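Local structure of diaminopimelate decarboxylase (Phaeodactylum tricornutum, 7JPJ) at residues N305-L310 and E371-Q376; G315-L320 and G354-S359. The protein probably decarboxylates diaminopimelate, the final step of lysine biosynthesis, as a pyridoxal 5'-phosphate-dependent enzyme that forms an obligate dimer. All blocks are in the same frame, centred on the assembly; numbering follows the deposited sequence.

How the contacts relate
All touching residues of contact 2 are buried, whereas contact 1 is a surface contact: its centre lies about 28 Å from the chain's centre, against about 20 Å. Their centres are about 15 Å apart, and their nearest atoms about 5 Å. Both segments of contact 2 fall, in sequence, between those of contact 1. Both relate to the parallel pair 308-312 and 347-353: contact 1 joins the first strand to 373-379 across the second, and contact 2 joins the loops that follow the pair. The chemistry differs accordingly: a ring, a methyl and a carboxylate without a cross-segment hydrogen bond outside, a buried polar network with sulfur packing inside. Both touch the second subunit.

Contact 1: residues N305-L310 and E371-Q376; sequences NSHTFL and EQLAEQ
His307, whose imidazole packs on Leu373 and Glu375, is held at its backbone N by a hydrogen bond with Thr301 OG1. No hydrogen bond joins the two segments, so the contact rests on packing round this ring. Its clearest element is a CH-pi contact: Leu373 CD2 lies 3.9 Å from the centroid of the His307 ring and 7° off its normal, directly over one face. The ring reaches this position with CG anti to the carbonyl carbon and beside the backbone N (chi1 -63°). The same methyl also touches Phe309 CE2 at 4.1 Å, the two side chains crossing at about a right angle, so that Leu373 CD2 serves both rings. Glu375 sends an extended chain to His307, and its OE2 comes obliquely to His307 CD2, at 3.0 Å, without a hydrogen bond; the carboxylate plane is turned 76° from that of the imidazole. Glu375 OE2 stays 3.7 Å from His307 NE2. An alanine at His307 would probably leave Leu373 CD2 without the flat face it covers and open a gap beside the Glu375 carboxylate. Pro170 of the second subunit packs on His307, its Ser171 on Phe309 and its Ser163 on Leu373. This is surface packing across a strand of the mixed beta sheet, away from the annotated sites and close to the second subunit. Strand 308-312 runs parallel to strand 347-353, which pairs antiparallel with strand 373-379; the contact therefore spans the intervening strand, where His307 touches Val351 and Glu375 touches Ser349, while strand 289-300 pairs antiparallel with 308-312, Phe309 bonding to Val299 through the backbone.

Contact 2: residues G315-L320 and G354-S359; sequences GMTDVL and GHCCES
Thr317 and His355 supply the hydrogen bond between the segments: Thr317 OG1 sits 2.9 Å from His355 NE2, at the ring edge and in its plane, and either group could be the donor. OG1 is put there by a chi1 of 44°, between the backbone N and the carbonyl carbon, which leaves CG2 anti to the carbonyl carbon. The other ring nitrogen, His355 ND1, bonds to Glu105 of the second subunit, and Phe407 stacks on the ring, so its rotation is fixed from several sides. Asp318 continues the polar network: Gly315 N donates to Asp318 OD2 at 3.1 Å and 158°, Asp318 OD2 accepting through its anti lone pair. Backbone bonds shape the same turn, since Gly315 O accepts from both Asp318 N and Val319 N, reaching it from opposite faces of its plane. Asp361 spans the two segments, its OD1 accepting from Met316 N and its OD2 from Cys356 N.

The apolar share centres on sulfur. Cys356 SG lies 3.7 Å from Thr317 CG2 and 3.9 Å from Met316 CG, resting on both neighbours in the turn. Close backbone approach is the third element: Gly315 CA and Gly354 CA are 4.1 Å apart, and at each a CB would point toward the other segment.

Next in sequence comes Cys357, the predicted proton donor, whose O makes a weak hydrogen bond with Lys60 NZ of the second subunit; that lysine is the predicted cofactor attachment point, consistent with the family's active sites shared across the dimer. The two segments are the loops that leave the adjacent parallel strands 308-312 and 347-353, the first leading into helix 321-325 and the second into strand 365-366.

Contact 1: residues N305-L310 and E371-Q376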
ATOM      1  N   ASN A 305      21.263  -4.078 -21.028  1.00 32.31           N
ATOM      2  CA  ASN A 305      20.247  -3.651 -20.061  1.00 31.42           C
ATOM      3  C   ASN A 305      20.790  -3.620 -18.636  1.00 31.92           C
ATOM      4  O   ASN A 305      20.054  -3.858 -17.676  1.00 32.18           O
ATOM      5  CB  ASN A 305      18.996  -4.532 -20.130  1.00 31.62           C
ATOM      6  CG  ASN A 305      18.547  -4.799 -21.552  1.00 32.37           C
ATOM      7  OD1 ASN A 305      19.366  -5.012 -22.445  1.00 33.86           O
ATOM      8  ND2 ASN A 305      17.235  -4.792 -21.769  1.00 32.44           N
ATOM      9  N   SER A 306      22.077  -3.325 -18.485  1.00 29.02           N
ATOM     10  CA  SER A 306      22.666  -3.242 -17.161  1.00 29.50           C
ATOM     11  C   SER A 306      22.451  -1.855 -16.565  1.00 28.52           C
ATOM     12  O   SER A 306      22.245  -0.866 -17.272  1.00 27.50           O
ATOM     13  CB  SER A 306      24.157  -3.566 -17.211  1.00 29.87           C
ATOM     14  OG  SER A 306      24.851  -2.683 -18.074  1.00 29.06           O
ATOM     15  N   HIS A 307      22.497  -1.795 -15.238  1.00 27.20           N
ATOM     16  CA  HIS A 307      22.214  -0.567 -14.516  1.00 26.15           C
ATOM     17  C   HIS A 307      23.143  -0.456 -13.318  1.00 25.76           C
ATOM     18  O   HIS A 307      23.816  -1.414 -12.929  1.00 26.24           O
ATOM     19  CB  HIS A 307      20.753  -0.511 -14.050  1.00 26.09           C
ATOM     20  CG  HIS A 307      19.759  -0.511 -15.167  1.00 25.80           C
ATOM     21  ND1 HIS A 307      19.475  -1.634 -15.913  1.00 26.55           N
ATOM     22  CD2 HIS A 307      18.976   0.477 -15.662  1.00 24.77           C
ATOM     23  CE1 HIS A 307      18.565  -1.338 -16.823  1.00 25.97           C
ATOM     24  NE2 HIS A 307      18.245  -0.063 -16.692  1.00 24.78           N
ATOM     25  N   THR A 308      23.174   0.741 -12.743  1.00 22.67           N
ATOM     26  CA  THR A 308      23.739   0.978 -11.424  1.00 21.95           C
ATOM     27  C   THR A 308      22.589   1.253 -10.468  1.00 21.64           C
ATOM     28  O   THR A 308      21.751   2.120 -10.736  1.00 21.22           O
ATOM     29  CB  THR A 308      24.723   2.150 -11.441  1.00 21.14           C
ATOM     30  OG1 THR A 308      25.947   1.733 -12.058  1.00 22.23           O
ATOM     31  CG2 THR A 308      25.014   2.630 -10.026  1.00 20.55           C
ATOM     32  N   PHE A 309      22.537   0.502  -9.372  1.00 19.95           N
ATOM     33  CA  PHE A 309      21.414   0.539  -8.444  1.00 19.07           C
ATOM     34  C   PHE A 309      21.826   1.210  -7.141  1.00 18.80           C
ATOM     35  O   PHE A 309      22.839   0.837  -6.538  1.00 19.10           O
ATOM     36  CB  PHE A 309      20.895  -0.872  -8.155  1.00 18.89           C
ATOM     37  CG  PHE A 309      20.352  -1.584  -9.361  1.00 20.32           C
ATOM     38  CD1 PHE A 309      21.196  -2.260 -10.225  1.00 21.57           C
ATOM     39  CD2 PHE A 309      18.991  -1.588  -9.625  1.00 20.48           C
ATOM     40  CE1 PHE A 309      20.692  -2.920 -11.330  1.00 22.67           C
ATOM     41  CE2 PHE A 309      18.486  -2.248 -10.729  1.00 21.90           C
ATOM     42  CZ  PHE A 309      19.336  -2.913 -11.582  1.00 22.84           C
ATOM     43  N   LEU A 310      21.036   2.192  -6.712  1.00 17.20           N
ATOM     44  CA  LEU A 310      21.152   2.781  -5.385  1.00 17.04           C
ATOM     45  C   LEU A 310      20.073   2.176  -4.495  1.00 16.47           C
ATOM     46  O   LEU A 310      18.878   2.340  -4.765  1.00 16.03           O
ATOM     47  CB  LEU A 310      21.003   4.300  -5.440  1.00 17.15           C
ATOM     48  CG  LEU A 310      22.090   5.125  -6.129  1.00 18.01           C
ATOM     49  CD1 LEU A 310      21.835   6.597  -5.884  1.00 18.22           C
ATOM     50  CD2 LEU A 310      23.471   4.733  -5.637  1.00 18.64           C
ATOM     51  N   GLU A 371       6.102  -1.094 -13.597  1.00 26.90           N
ATOM     52  CA  GLU A 371       6.831  -2.330 -13.835  1.00 27.61           C
ATOM     53  C   GLU A 371       8.097  -2.130 -14.656  1.00 28.14           C
ATOM     54  O   GLU A 371       8.854  -3.090 -14.839  1.00 28.87           O
ATOM     55  CB  GLU A 371       5.925  -3.349 -14.536  1.00 28.19           C
ATOM     56  CG  GLU A 371       4.827  -3.904 -13.648  1.00 28.22           C
ATOM     57  CD  GLU A 371       4.431  -5.319 -14.027  1.00 29.13           C
ATOM     58  OE1 GLU A 371       4.404  -5.630 -15.238  1.00 29.79           O
ATOM     59  OE2 GLU A 371       4.150  -6.122 -13.107  1.00 29.45           O
ATOM     60  N   GLN A 372       8.349  -0.922 -15.149  1.00 25.96           N
ATOM     61  CA  GLN A 372       9.504  -0.640 -15.986  1.00 26.60           C
ATOM     62  C   GLN A 372      10.509   0.227 -15.237  1.00 26.48           C
ATOM     63  O   GLN A 372      10.148   0.997 -14.343  1.00 25.78           O
ATOM     64  CB  GLN A 372       9.082   0.051 -17.285  1.00 26.81           C
ATOM     65  CG  GLN A 372       8.982  -0.881 -18.488  1.00 27.50           C
ATOM     66  CD  GLN A 372       7.706  -1.703 -18.494  1.00 27.81           C
ATOM     67  OE1 GLN A 372       6.846  -1.549 -17.625  1.00 27.35           O
ATOM     68  NE2 GLN A 372       7.575  -2.582 -19.481  1.00 28.93           N
ATOM     69  N   LEU A 373      11.777   0.090 -15.615  1.00 24.70           N
ATOM     70  CA  LEU A 373      12.866   0.827 -14.992  1.00 24.88           C
ATOM     71  C   LEU A 373      13.126   2.134 -15.727  1.00 25.04           C
ATOM     72  O   LEU A 373      12.939   2.238 -16.944  1.00 25.46           O
ATOM     73  CB  LEU A 373      14.151  -0.007 -14.978  1.00 25.84           C
ATOM     74  CG  LEU A 373      14.409  -0.961 -13.809  1.00 25.95           C
ATOM     75  CD1 LEU A 373      13.543  -2.209 -13.915  1.00 25.72           C
ATOM     76  CD2 LEU A 373      15.883  -1.331 -13.755  1.00 27.14           C
ATOM     77  N   ALA A 374      13.571   3.135 -14.971  1.00 25.46           N
ATOM     78  CA  ALA A 374      13.976   4.417 -15.527  1.00 25.67           C
ATOM     79  C   ALA A 374      15.125   4.961 -14.693  1.00 26.15           C
ATOM     80  O   ALA A 374      15.157   4.770 -13.474  1.00 25.86           O
ATOM     81  CB  ALA A 374      12.814   5.415 -15.554  1.00 24.71           C
ATOM     82  N   GLU A 375      16.068   5.627 -15.352  1.00 24.96           N
ATOM     83  CA  GLU A 375      17.237   6.188 -14.693  1.00 25.51           C
ATOM     84  C   GLU A 375      17.108   7.702 -14.598  1.00 25.25           C
ATOM     85  O   GLU A 375      16.651   8.355 -15.542  1.00 25.11           O
ATOM     86  CB  GLU A 375      18.522   5.838 -15.444  1.00 26.65           C
ATOM     87  CG  GLU A 375      18.808   4.356 -15.567  1.00 27.06           C
ATOM     88  CD  GLU A 375      20.134   4.086 -16.249  1.00 28.02           C
ATOM     89  OE1 GLU A 375      20.828   5.066 -16.604  1.00 28.33           O
ATOM     90  OE2 GLU A 375      20.486   2.899 -16.426  1.00 28.44           O
ATOM     91  N   GLN A 376      17.524   8.254 -13.462  1.00 24.85           N
ATOM     92  CA  GLN A 376      17.601   9.695 -13.270  1.00 24.48           C
ATOM     93  C   GLN A 376      19.058  10.111 -13.119  1.00 25.46           C
ATOM     94  O   GLN A 376      19.846   9.423 -12.462  1.00 26.04           O
ATOM     95  CB  GLN A 376      16.798  10.137 -12.041  1.00 23.52           C
ATOM     96  CG  GLN A 376      15.327   9.747 -12.078  1.00 22.21           C
ATOM     97  CD  GLN A 376      14.490  10.499 -11.052  1.00 21.39           C
ATOM     98  OE1 GLN A 376      14.925  11.509 -10.496  1.00 21.44           O
ATOM     99  NE2 GLN A 376      13.281  10.006 -10.796  1.00 20.55           N
TER

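Contact 2: residues G315-L320 and G354-S359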
ATOM      1  N   GLY A 315      11.405   2.575   1.268  1.00 19.05           N
ATOM      2  CA  GLY A 315      10.783   2.066   0.055  1.00 19.09           C
ATOM      3  C   GLY A 315       9.278   2.221   0.087  1.00 19.12           C
ATOM      4  O   GLY A 315       8.748   3.171   0.675  1.00 18.17           O
ATOM      5  N   MET A 316       8.595   1.267  -0.554  1.00 18.90           N
ATOM      6  CA  MET A 316       7.136   1.283  -0.598  1.00 18.70           C
ATOM      7  C   MET A 316       6.514   1.289   0.796  1.00 18.94           C
ATOM      8  O   MET A 316       5.345   1.669   0.938  1.00 18.37           O
ATOM      9  CB  MET A 316       6.629   0.084  -1.397  1.00 18.87           C
ATOM     10  CG  MET A 316       7.369  -1.201  -1.082  1.00 19.67           C
ATOM     11  SD  MET A 316       6.551  -2.655  -1.748  1.00 20.06           S
ATOM     12  CE  MET A 316       6.372  -2.182  -3.468  1.00 19.72           C
ATOM     13  N   THR A 317       7.264   0.871   1.820  1.00 17.40           N
ATOM     14  CA  THR A 317       6.835   1.044   3.203  1.00 18.19           C
ATOM     15  C   THR A 317       6.624   2.510   3.564  1.00 17.80           C
ATOM     16  O   THR A 317       5.902   2.806   4.521  1.00 18.46           O
ATOM     17  CB  THR A 317       7.871   0.441   4.153  1.00 18.98           C
ATOM     18  OG1 THR A 317       9.185   0.813   3.713  1.00 18.37           O
ATOM     19  CG2 THR A 317       7.763  -1.072   4.182  1.00 19.82           C
ATOM     20  N   ASP A 318       7.237   3.426   2.827  1.00 19.73           N
ATOM     21  CA  ASP A 318       7.177   4.847   3.142  1.00 18.69           C
ATOM     22  C   ASP A 318       6.613   5.695   2.016  1.00 17.98           C
ATOM     23  O   ASP A 318       5.889   6.658   2.283  1.00 17.23           O
ATOM     24  CB  ASP A 318       8.575   5.346   3.518  1.00 18.91           C
ATOM     25  CG  ASP A 318       9.312   4.368   4.408  1.00 19.70           C
ATOM     26  OD1 ASP A 318       8.976   4.283   5.609  1.00 19.64           O
ATOM     27  OD2 ASP A 318      10.207   3.663   3.897  1.00 20.38           O
ATOM     28  N   VAL A 319       6.926   5.375   0.763  1.00 18.02           N
ATOM     29  CA  VAL A 319       6.361   6.061  -0.394  1.00 17.42           C
ATOM     30  C   VAL A 319       5.907   4.991  -1.380  1.00 18.25           C
ATOM     31  O   VAL A 319       6.741   4.329  -2.013  1.00 19.03           O
ATOM     32  CB  VAL A 319       7.356   7.029  -1.049  1.00 17.36           C
ATOM     33  CG1 VAL A 319       6.718   7.717  -2.238  1.00 16.85           C
ATOM     34  CG2 VAL A 319       7.837   8.065  -0.042  1.00 17.43           C
ATOM     35  N   LEU A 320       4.591   4.816  -1.507  1.00 16.63           N
ATOM     36  CA  LEU A 320       4.014   3.783  -2.355  1.00 17.63           C
ATOM     37  C   LEU A 320       3.637   4.283  -3.743  1.00 17.61           C
ATOM     38  O   LEU A 320       3.495   3.466  -4.660  1.00 18.19           O
ATOM     39  CB  LEU A 320       2.775   3.185  -1.675  1.00 17.92           C
ATOM     40  CG  LEU A 320       1.959   2.131  -2.426  1.00 18.57           C
ATOM     41  CD1 LEU A 320       2.723   0.820  -2.536  1.00 19.12           C
ATOM     42  CD2 LEU A 320       0.608   1.929  -1.765  1.00 18.71           C
ATOM     43  N   GLY A 354      14.130   0.198  -3.353  1.00 17.40           N
ATOM     44  CA  GLY A 354      13.810   0.210  -1.943  1.00 16.67           C
ATOM     45  C   GLY A 354      14.391  -0.976  -1.190  1.00 17.78           C
ATOM     46  O   GLY A 354      14.923  -1.921  -1.771  1.00 19.20           O
ATOM     47  N   HIS A 355      14.265  -0.916   0.137  1.00 16.39           N
ATOM     48  CA  HIS A 355      14.843  -1.929   1.011  1.00 16.85           C
ATOM     49  C   HIS A 355      13.965  -3.163   1.180  1.00 17.35           C
ATOM     50  O   HIS A 355      14.400  -4.122   1.826  1.00 17.92           O
ATOM     51  CB  HIS A 355      15.150  -1.321   2.387  1.00 16.83           C
ATOM     52  CG  HIS A 355      13.946  -0.793   3.106  1.00 16.68           C
ATOM     53  ND1 HIS A 355      13.997  -0.347   4.410  1.00 16.83           N
ATOM     54  CD2 HIS A 355      12.662  -0.631   2.705  1.00 16.55           C
ATOM     55  CE1 HIS A 355      12.796   0.063   4.780  1.00 16.77           C
ATOM     56  NE2 HIS A 355      11.969  -0.099   3.765  1.00 16.60           N
ATOM     57  N   CYS A 356      12.754  -3.175   0.627  1.00 18.40           N
ATOM     58  CA  CYS A 356      11.889  -4.341   0.758  1.00 20.40           C
ATOM     59  C   CYS A 356      12.335  -5.446  -0.187  1.00 21.37           C
ATOM     60  O   CYS A 356      12.715  -5.191  -1.332  1.00 20.87           O
ATOM     61  CB  CYS A 356      10.433  -3.977   0.472  1.00 19.89           C
ATOM     62  SG  CYS A 356       9.737  -2.765   1.596  1.00 18.83           S
ATOM     63  N   CYS A 357      12.281  -6.684   0.301  1.00 22.91           N
ATOM     64  CA  CYS A 357      12.626  -7.850  -0.509  1.00 23.65           C
ATOM     65  C   CYS A 357      11.459  -8.153  -1.451  1.00 23.31           C
ATOM     66  O   CYS A 357      10.707  -9.117  -1.289  1.00 23.79           O
ATOM     67  CB  CYS A 357      12.965  -9.036   0.384  1.00 24.42           C
ATOM     68  SG  CYS A 357      13.644 -10.461  -0.492  1.00 24.97           S
ATOM     69  N   GLU A 358      11.310  -7.289  -2.453  1.00 23.16           N
ATOM     70  CA  GLU A 358      10.223  -7.410  -3.417  1.00 22.59           C
ATOM     71  C   GLU A 358      10.644  -6.743  -4.716  1.00 21.87           C
ATOM     72  O   GLU A 358      11.159  -5.622  -4.694  1.00 21.19           O
ATOM     73  CB  GLU A 358       8.941  -6.776  -2.878  1.00 22.15           C
ATOM     74  CG  GLU A 358       7.842  -6.632  -3.909  1.00 21.56           C
ATOM     75  CD  GLU A 358       6.516  -7.165  -3.412  1.00 22.24           C
ATOM     76  OE1 GLU A 358       6.525  -8.124  -2.608  1.00 23.29           O
ATOM     77  OE2 GLU A 358       5.467  -6.620  -3.822  1.00 21.65           O
ATOM     78  N   SER A 359      10.420  -7.429  -5.841  1.00 22.61           N
ATOM     79  CA  SER A 359      10.893  -6.915  -7.123  1.00 22.28           C
ATOM     80  C   SER A 359      10.250  -5.579  -7.472  1.00 21.23           C
ATOM     81  O   SER A 359      10.889  -4.731  -8.106  1.00 20.91           O
ATOM     82  CB  SER A 359      10.631  -7.935  -8.232  1.00 22.79           C
ATOM     83  OG  SER A 359       9.444  -8.666  -7.990  1.00 22.96           O
TER